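Local structure of putative mandelate racemase/muconate lactonizing enzyme (Bordetella bronchiseptica, 3DDM) at residues T268-R273 and V299-R304; L348-A353 and L368-D373; R187-V192 and Q220-A225. The protein is of unknown function but belongs to the mandelate racemase/muconate lactonizing enzyme family, whose members pair a capping N-terminal domain with a TIM-type barrel domain. The protein carries 1 engineered substitution. One frame throughout, in Å; residues are numbered along the deposited sequence.

Contact 1: T268-R273 and V299-R304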
loop_
_atom_site.group_PDB
_atom_site.type_symbol
_atom_site.label_atom_id
_atom_site.label_comp_id
_atom_site.label_asym_id
_atom_site.label_seq_id
_atom_site.Cartn_x
_atom_site.Cartn_y
_atom_site.Cartn_z
ATOM N N THR A 268 -0.277 -20.996 0.688
ATOM C CA THR A 268 -1.610 -21.138 0.123
ATOM C C THR A 268 -1.521 -21.530 -1.346
ATOM O O THR A 268 -2.228 -22.430 -1.799
ATOM C CB THR A 268 -2.395 -19.826 0.234
ATOM O OG1 THR A 268 -2.636 -19.539 1.615
ATOM C CG2 THR A 268 -3.722 -19.920 -0.519
ATOM N N ALA A 269 -0.653 -20.846 -2.085
ATOM C CA ALA A 269 -0.468 -21.137 -3.497
ATOM C C ALA A 269 0.045 -22.562 -3.637
ATOM O O ALA A 269 -0.418 -23.326 -4.482
ATOM C CB ALA A 269 0.524 -20.159 -4.104
ATOM N N LEU A 270 0.999 -22.915 -2.785
ATOM C CA LEU A 270 1.594 -24.243 -2.784
ATOM C C LEU A 270 0.553 -25.314 -2.430
ATOM O O LEU A 270 0.505 -26.386 -3.038
ATOM C CB LEU A 270 2.740 -24.282 -1.769
ATOM C CG LEU A 270 3.881 -25.244 -2.098
ATOM C CD1 LEU A 270 4.529 -24.846 -3.424
ATOM C CD2 LEU A 270 4.899 -25.226 -0.975
ATOM N N ALA A 271 -0.280 -25.007 -1.442
ATOM C CA ALA A 271 -1.319 -25.920 -0.990
ATOM C C ALA A 271 -2.305 -26.314 -2.086
ATOM O O ALA A 271 -2.888 -27.398 -2.032
ATOM C CB ALA A 271 -2.079 -25.299 0.180
ATOM N N ALA A 272 -2.491 -25.436 -3.069
ATOM C CA ALA A 272 -3.435 -25.683 -4.158
ATOM C C ALA A 272 -2.804 -26.241 -5.427
ATOM O O ALA A 272 -3.412 -27.049 -6.125
ATOM C CB ALA A 272 -4.187 -24.404 -4.480
ATOM N N ARG A 273 -1.589 -25.805 -5.734
ATOM C CA ARG A 273 -0.900 -26.273 -6.930
ATOM C C ARG A 273 -1.659 -25.908 -8.210
ATOM O O ARG A 273 -1.576 -26.613 -9.219
ATOM C CB ARG A 273 -0.675 -27.790 -6.851
ATOM C CG ARG A 273 0.073 -28.243 -5.592
ATOM C CD ARG A 273 0.115 -29.752 -5.498
ATOM N NE ARG A 273 1.033 -30.317 -6.477
ATOM C CZ ARG A 273 2.352 -30.357 -6.315
ATOM N NH1 ARG A 273 2.903 -29.870 -5.203
ATOM N NH2 ARG A 273 3.121 -30.870 -7.269
ATOM N N VAL A 299 10.421 -26.110 -5.809
ATOM C CA VAL A 299 11.116 -27.124 -6.591
ATOM C C VAL A 299 10.973 -28.514 -5.972
ATOM O O VAL A 299 10.792 -29.505 -6.687
ATOM C CB VAL A 299 12.606 -26.770 -6.757
ATOM C CG1 VAL A 299 13.362 -27.950 -7.335
ATOM C CG2 VAL A 299 12.739 -25.562 -7.679
ATOM N N ALA A 300 11.039 -28.589 -4.646
ATOM C CA ALA A 300 10.884 -29.867 -3.958
ATOM C C ALA A 300 9.459 -30.412 -4.147
ATOM O O ALA A 300 9.245 -31.622 -4.191
ATOM C CB ALA A 300 11.193 -29.704 -2.464
ATOM N N ALA A 301 8.486 -29.515 -4.263
ATOM C CA ALA A 301 7.101 -29.929 -4.439
ATOM C C ALA A 301 6.797 -30.361 -5.867
ATOM O O ALA A 301 5.634 -30.565 -6.222
ATOM C CB ALA A 301 6.171 -28.803 -4.030
ATOM N N GLY A 302 7.833 -30.485 -6.693
ATOM C CA GLY A 302 7.620 -30.899 -8.066
ATOM C C GLY A 302 7.104 -29.818 -8.996
ATOM O O GLY A 302 6.542 -30.116 -10.046
ATOM N N LEU A 303 7.295 -28.557 -8.625
ATOM C CA LEU A 303 6.846 -27.448 -9.457
ATOM C C LEU A 303 8.045 -26.629 -9.952
ATOM O O LEU A 303 9.152 -26.773 -9.428
ATOM C CB LEU A 303 5.898 -26.573 -8.648
ATOM C CG LEU A 303 4.718 -27.343 -8.046
ATOM C CD1 LEU A 303 3.926 -26.429 -7.127
ATOM C CD2 LEU A 303 3.834 -27.892 -9.166
ATOM N N ARG A 304 7.831 -25.786 -10.961
ATOM C CA ARG A 304 8.912 -24.959 -11.510
ATOM C C ARG A 304 9.054 -23.616 -10.807
ATOM O O ARG A 304 8.059 -22.974 -10.462
ATOM C CB ARG A 304 8.687 -24.636 -12.990
ATOM C CG ARG A 304 8.593 -25.800 -13.929
ATOM C CD ARG A 304 8.484 -25.302 -15.361
ATOM N NE ARG A 304 9.701 -24.622 -15.795
ATOM C CZ ARG A 304 9.894 -24.150 -17.025
ATOM N NH1 ARG A 304 8.942 -24.279 -17.944
ATOM N NH2 ARG A 304 11.045 -23.566 -17.344
#
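Leu270 and Ala301 approach each other with their CA atoms 8.1 Å apart, where the last turn of helix 263-272 faces the turn that ends helix 287-300. Arg273 leaves its helix with positive phi, and from there its side chain reaches over to the end of the other helix. The chain bends at chi3 (73°), which sets NE aside from the extended line. Both terminal nitrogens then hydrogen-bond end-on to one oxygen: NH2 lies 2.7 Å from Ala301 O, nearly along the C=O axis, while NH1, 3.0 Å from Ala301 O, uses a lone pair in the carbonyl plane and makes the more bent bond (137° against 153°). The oxygen lies in the guanidinium plane.

These helices follow one another outside the barrel, in successive beta-alpha units; the strands that precede them, 254-256 and 275-278, are parallel neighbours. Gly302 is the C-prime residue of a Schellman motif that closes helix 287-300, and glycine suits its positive phi. A positively charged arginine at this helix C-terminus probably interacts favourably with the helix dipole.

Leu303 lies over one guanidinium face, offset toward its rim, with CD2 3.6 Å from Arg273 NH2. Leu303 CD1 also meets Leu270 CD1, at 4.1 Å. Alanine suits position 301, since a lone methyl lets the guanidinium come alongside, NH1 lying 3.6 Å from Ala301 CB.

Contact 2: L348-A353 and L368-D373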
loop_
_atom_site.group_PDB
_atom_site.type_symbol
_atom_site.label_atom_id
_atom_site.label_comp_id
_atom_site.label_asym_id
_atom_site.label_seq_id
_atom_site.Cartn_x
_atom_site.Cartn_y
_atom_site.Cartn_z
ATOM N N LEU A 348 24.286 -2.473 -15.098
ATOM C CA LEU A 348 24.477 -3.125 -13.809
ATOM C C LEU A 348 24.318 -4.636 -13.810
ATOM O O LEU A 348 24.131 -5.231 -12.752
ATOM C CB LEU A 348 23.521 -2.531 -12.779
ATOM C CG LEU A 348 23.739 -1.062 -12.427
ATOM C CD1 LEU A 348 22.537 -0.511 -11.664
ATOM C CD2 LEU A 348 24.998 -0.947 -11.607
ATOM N N SER A 349 24.381 -5.267 -14.974
ATOM C CA SER A 349 24.252 -6.711 -15.011
ATOM C C SER A 349 25.262 -7.354 -15.945
ATOM O O SER A 349 24.923 -7.767 -17.054
ATOM C CB SER A 349 22.830 -7.110 -15.408
ATOM O OG SER A 349 22.431 -6.424 -16.576
ATOM N N PRO A 350 26.529 -7.442 -15.501
ATOM C CA PRO A 350 27.622 -8.036 -16.275
ATOM C C PRO A 350 27.448 -9.502 -16.631
ATOM O O PRO A 350 28.097 -10.000 -17.552
ATOM C CB PRO A 350 28.856 -7.786 -15.400
ATOM C CG PRO A 350 28.302 -7.547 -14.030
ATOM C CD PRO A 350 27.050 -6.763 -14.306
ATOM N N ALA A 351 26.576 -10.201 -15.917
ATOM C CA ALA A 351 26.356 -11.611 -16.214
ATOM C C ALA A 351 25.812 -11.758 -17.631
ATOM O O ALA A 351 25.988 -12.789 -18.280
ATOM C CB ALA A 351 25.380 -12.220 -15.207
ATOM N N LEU A 352 25.152 -10.717 -18.113
ATOM C CA LEU A 352 24.583 -10.766 -19.451
ATOM C C LEU A 352 25.630 -10.830 -20.546
ATOM O O LEU A 352 25.360 -11.358 -21.625
ATOM C CB LEU A 352 23.648 -9.575 -19.675
ATOM C CG LEU A 352 22.279 -9.766 -19.020
ATOM C CD1 LEU A 352 21.382 -8.551 -19.262
ATOM C CD2 LEU A 352 21.647 -11.023 -19.589
ATOM N N ALA A 353 26.822 -10.308 -20.266
ATOM C CA ALA A 353 27.909 -10.318 -21.242
ATOM C C ALA A 353 28.417 -11.744 -21.511
ATOM O O ALA A 353 29.219 -11.968 -22.423
ATOM C CB ALA A 353 29.049 -9.420 -20.768
ATOM N N LEU A 368 26.818 -10.198 -5.384
ATOM C CA LEU A 368 26.004 -10.052 -6.583
ATOM C C LEU A 368 26.870 -10.116 -7.830
ATOM O O LEU A 368 26.368 -10.349 -8.928
ATOM C CB LEU A 368 25.273 -8.716 -6.548
ATOM C CG LEU A 368 24.182 -8.589 -5.497
ATOM C CD1 LEU A 368 23.831 -7.132 -5.308
ATOM C CD2 LEU A 368 22.970 -9.391 -5.934
ATOM N N GLY A 369 28.172 -9.903 -7.651
ATOM C CA GLY A 369 29.084 -9.922 -8.777
ATOM C C GLY A 369 29.190 -8.550 -9.427
ATOM O O GLY A 369 29.749 -8.413 -10.517
ATOM N N VAL A 370 28.654 -7.528 -8.766
ATOM C CA VAL A 370 28.704 -6.180 -9.310
ATOM C C VAL A 370 28.583 -5.119 -8.228
ATOM O O VAL A 370 27.955 -5.339 -7.190
ATOM C CB VAL A 370 27.564 -5.951 -10.316
ATOM C CG1 VAL A 370 26.225 -6.070 -9.605
ATOM C CG2 VAL A 370 27.696 -4.590 -10.960
ATOM N N THR A 371 29.200 -3.969 -8.479
ATOM C CA THR A 371 29.135 -2.838 -7.568
ATOM C C THR A 371 28.714 -1.658 -8.432
ATOM O O THR A 371 29.369 -1.326 -9.411
ATOM C CB THR A 371 30.499 -2.514 -6.933
ATOM O OG1 THR A 371 30.938 -3.619 -6.144
ATOM C CG2 THR A 371 30.386 -1.297 -6.039
ATOM N N PRO A 372 27.605 -1.012 -8.087
ATOM C CA PRO A 372 27.198 0.117 -8.919
ATOM C C PRO A 372 28.161 1.300 -8.893
ATOM O O PRO A 372 28.906 1.496 -7.935
ATOM C CB PRO A 372 25.830 0.475 -8.352
ATOM C CG PRO A 372 25.968 0.101 -6.904
ATOM C CD PRO A 372 26.666 -1.226 -6.975
ATOM N N ASP A 373 28.143 2.079 -9.966
ATOM C CA ASP A 373 28.962 3.277 -10.069
ATOM C C ASP A 373 27.948 4.420 -10.065
ATOM O O ASP A 373 27.550 4.919 -11.117
ATOM C CB ASP A 373 29.745 3.277 -11.383
ATOM C CG ASP A 373 30.700 4.453 -11.497
ATOM O OD1 ASP A 373 30.619 5.384 -10.660
ATOM O OD2 ASP A 373 31.526 4.452 -12.433
#
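Two side-chain pairs carry most of this contact, Leu348 with Pro372 and Pro350 with Val370, and each meets at its own angle. The Leu348 side chain crosses the Pro372 ring obliquely and touches it with one branch: CD2 rests 3.6 Å from Pro372 CB, and equally close to the CA of that proline. CG stands anti to the carbonyl carbon (chi1 -65°); leucine suits the place because its branched apolar end can lay a methyl against the proline. The backbones are also nearest here, with Leu348 CA 6.5 Å from Pro372 CA.

Pro350 and Val370 instead cross at about a right angle. The CD corner of the proline ring meets one valine methyl, Pro350 CD lying 4.0 Å from Val370 CG2, while the neighbouring ring atom Pro350 CG lies 3.9 Å from Gly369 O. Val370 uses both branches, since its CG1 also packs 3.9 Å from Leu348 O. Its chi1 of 63° places CG1 between the backbone N and the carbonyl carbon and leaves CG2 anti to the N. No hydrogen bond joins the two segments; van der Waals contact, partly against carbonyl oxygens, holds them together. Gly369 has a positive phi, and a side chain there would press on the preceding carbonyl oxygen, which calls for glycine. A rigid proline suits the start of the 3-10 segment that begins at Pro350.

Around this contact the barrel domain meets the N-terminal sheet. Leu42 of strand 37-46 touches both Leu348 and Pro372, Trp54 of strand 52-56 also packs on Pro372, and Gln317 of helix 313-325 touches Pro350. Beyond it, Asp373 caps helix 374-380 by accepting a bond from Ala376 N.

Contact 3: R187-V192 and Q220-A225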
loop_
_atom_site.group_PDB
_atom_site.type_symbol
_atom_site.label_atom_id
_atom_site.label_comp_id
_atom_site.label_asym_id
_atom_site.label_seq_id
_atom_site.Cartn_x
_atom_site.Cartn_y
_atom_site.Cartn_z
ATOM N N ARG A 187 -3.239 -14.559 -32.557
ATOM C CA ARG A 187 -2.550 -14.468 -33.837
ATOM C C ARG A 187 -1.058 -14.410 -33.540
ATOM O O ARG A 187 -0.272 -15.176 -34.107
ATOM C CB ARG A 187 -2.970 -13.208 -34.605
ATOM C CG ARG A 187 -3.567 -13.492 -35.982
ATOM C CD ARG A 187 -3.506 -12.263 -36.881
ATOM N NE ARG A 187 -4.094 -11.076 -36.259
ATOM C CZ ARG A 187 -5.382 -10.944 -35.947
ATOM N NH1 ARG A 187 -6.238 -11.929 -36.198
ATOM N NH2 ARG A 187 -5.811 -9.823 -35.385
ATOM N N ASN A 188 -0.682 -13.499 -32.640
ATOM C CA ASN A 188 0.708 -13.325 -32.234
ATOM C C ASN A 188 1.264 -14.631 -31.694
ATOM O O ASN A 188 2.309 -15.101 -32.135
ATOM C CB ASN A 188 0.832 -12.257 -31.145
ATOM C CG ASN A 188 0.558 -10.859 -31.659
ATOM O OD1 ASN A 188 0.614 -10.604 -32.867
ATOM N ND2 ASN A 188 0.278 -9.932 -30.737
ATOM N N ALA A 189 0.554 -15.207 -30.732
ATOM C CA ALA A 189 0.969 -16.458 -30.113
ATOM C C ALA A 189 1.326 -17.515 -31.146
ATOM O O ALA A 189 2.419 -18.069 -31.120
ATOM C CB ALA A 189 -0.132 -16.979 -29.194
ATOM N N LEU A 190 0.400 -17.784 -32.058
ATOM C CA LEU A 190 0.610 -18.791 -33.088
ATOM C C LEU A 190 1.660 -18.376 -34.116
ATOM O O LEU A 190 2.461 -19.200 -34.562
ATOM C CB LEU A 190 -0.715 -19.113 -33.790
ATOM C CG LEU A 190 -1.867 -19.586 -32.892
ATOM C CD1 LEU A 190 -3.072 -19.897 -33.752
ATOM C CD2 LEU A 190 -1.464 -20.817 -32.089
ATOM N N HIS A 191 1.661 -17.102 -34.490
ATOM C CA HIS A 191 2.626 -16.615 -35.468
ATOM C C HIS A 191 4.061 -16.809 -34.948
ATOM O O HIS A 191 4.914 -17.388 -35.630
ATOM C CB HIS A 191 2.356 -15.138 -35.774
ATOM C CG HIS A 191 3.214 -14.583 -36.868
ATOM N ND1 HIS A 191 3.159 -15.050 -38.165
ATOM C CD2 HIS A 191 4.172 -13.623 -36.853
ATOM C CE1 HIS A 191 4.047 -14.403 -38.901
ATOM N NE2 HIS A 191 4.675 -13.533 -38.129
ATOM N N VAL A 192 4.318 -16.335 -33.735
ATOM C CA VAL A 192 5.636 -16.466 -33.131
ATOM C C VAL A 192 6.033 -17.930 -32.956
ATOM O O VAL A 192 7.216 -18.256 -32.967
ATOM C CB VAL A 192 5.686 -15.769 -31.759
ATOM C CG1 VAL A 192 7.057 -15.941 -31.130
ATOM C CG2 VAL A 192 5.357 -14.298 -31.918
ATOM N N GLN A 220 -7.624 -21.830 -23.974
ATOM C CA GLN A 220 -7.986 -22.867 -24.938
ATOM C C GLN A 220 -7.448 -22.517 -26.328
ATOM O O GLN A 220 -6.794 -23.335 -26.978
ATOM C CB GLN A 220 -9.510 -22.998 -25.010
ATOM C CG GLN A 220 -10.049 -24.408 -24.822
ATOM C CD GLN A 220 -10.045 -24.854 -23.369
ATOM O OE1 GLN A 220 -10.711 -24.255 -22.516
ATOM N NE2 GLN A 220 -9.300 -25.917 -23.081
ATOM N N ARG A 221 -7.740 -21.295 -26.770
ATOM C CA ARG A 221 -7.307 -20.791 -28.067
ATOM C C ARG A 221 -5.784 -20.669 -28.182
ATOM O O ARG A 221 -5.245 -20.645 -29.286
ATOM C CB ARG A 221 -7.957 -19.430 -28.330
ATOM C CG ARG A 221 -9.479 -19.487 -28.341
ATOM C CD ARG A 221 -10.123 -18.106 -28.307
ATOM N NE ARG A 221 -9.877 -17.330 -29.519
ATOM C CZ ARG A 221 -10.366 -16.110 -29.725
ATOM N NH1 ARG A 221 -11.125 -15.541 -28.796
ATOM N NH2 ARG A 221 -10.102 -15.461 -30.854
ATOM N N LEU A 222 -5.091 -20.588 -27.049
ATOM C CA LEU A 222 -3.636 -20.485 -27.063
ATOM C C LEU A 222 -2.999 -21.867 -27.141
ATOM O O LEU A 222 -1.870 -22.007 -27.606
ATOM C CB LEU A 222 -3.121 -19.771 -25.806
ATOM C CG LEU A 222 -3.364 -18.265 -25.668
ATOM C CD1 LEU A 222 -2.864 -17.809 -24.315
ATOM C CD2 LEU A 222 -2.657 -17.510 -26.779
ATOM N N GLY A 223 -3.731 -22.880 -26.683
ATOM C CA GLY A 223 -3.233 -24.248 -26.688
ATOM C C GLY A 223 -2.284 -24.608 -27.818
ATOM O O GLY A 223 -1.189 -25.099 -27.562
ATOM N N PRO A 224 -2.676 -24.384 -29.083
ATOM C CA PRO A 224 -1.831 -24.696 -30.242
ATOM C C PRO A 224 -0.452 -24.024 -30.287
ATOM O O PRO A 224 0.424 -24.457 -31.042
ATOM C CB PRO A 224 -2.715 -24.308 -31.428
ATOM C CG PRO A 224 -3.633 -23.285 -30.858
ATOM C CD PRO A 224 -3.980 -23.868 -29.523
ATOM N N ALA A 225 -0.257 -22.976 -29.490
ATOM C CA ALA A 225 1.026 -22.287 -29.454
ATOM C C ALA A 225 2.018 -23.089 -28.616
ATOM O O ALA A 225 3.215 -22.805 -28.614
ATOM C CB ALA A 225 0.862 -20.901 -28.875
#
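Leu190, on helix 182-196, and Ala225, in the short 3-10 turn after helix 212-222, bring the two backbones to within 5.1 Å, measured between their CA atoms. Ala225 suits so close an approach to the backbone of Leu190, and Ala189 next to it adds a second small residue: Ala189 CB lies 4.1 Å from Ala225 CB, and the methyl of Ala225 also rests 3.9 Å from Ala189 O. Neither alanine has any further side-chain atom to hold the main chains apart.

Leucines fill in around this alanine pair. Leu222 brings one branch to Ala189, with its CD2 3.5 Å from Ala189 CB, in the buried part of the contact. Leu190 works from the more exposed part. Its CG is anti to the carbonyl carbon (chi1 -57°), and its CD2 methyl reaches Pro224, whose ring the leucine meets at a slant; the closest approach is 3.5 Å, from Leu190 CD2 to Pro224 CG. The same methyl packs 4.0 Å from Ala225 CB. Proline gives that methyl a compact apolar ring to lie against, and its restricted phi fits the 3-10 turn it occupies. No hydrogen bond passes between the two segments; the side-chain contacts are apolar, with methyls also lying against backbone N and O atoms.

The two helices are neighbours in the barrel's outer layer: strand 202-205 lies between them in sequence and pairs in parallel with both 174-177 and 229-231. Arg193, further along helix 182-196, donates through NE to Ala225 O and so adds a polar tie beside the apolar one. Leu222 also packs on Leu227 and Met252, in loops, while Val192 meets Pro159 and Val163 of helix 159-169.

Along the chain contact 3 comes first, contact 1 second and contact 2 last, each closing before the next opens, and all three belong to the barrel domain. Contacts 3 and 1 each join successive helices of the outer layer, 182-196 with 212-222 and 263-272 with 287-300; their centres are 27 Å apart. Contact 2 lies across the chain's centre from contact 1, with 31 Å between centres, and 36 Å from the centre of contact 3. None touches another, the nearest atoms of contacts 1 and 3 being about 12 Å apart. Two contacts thus tie helices around the barrel, whereas contact 2 joins loops where the barrel domain meets the N-terminal sheet.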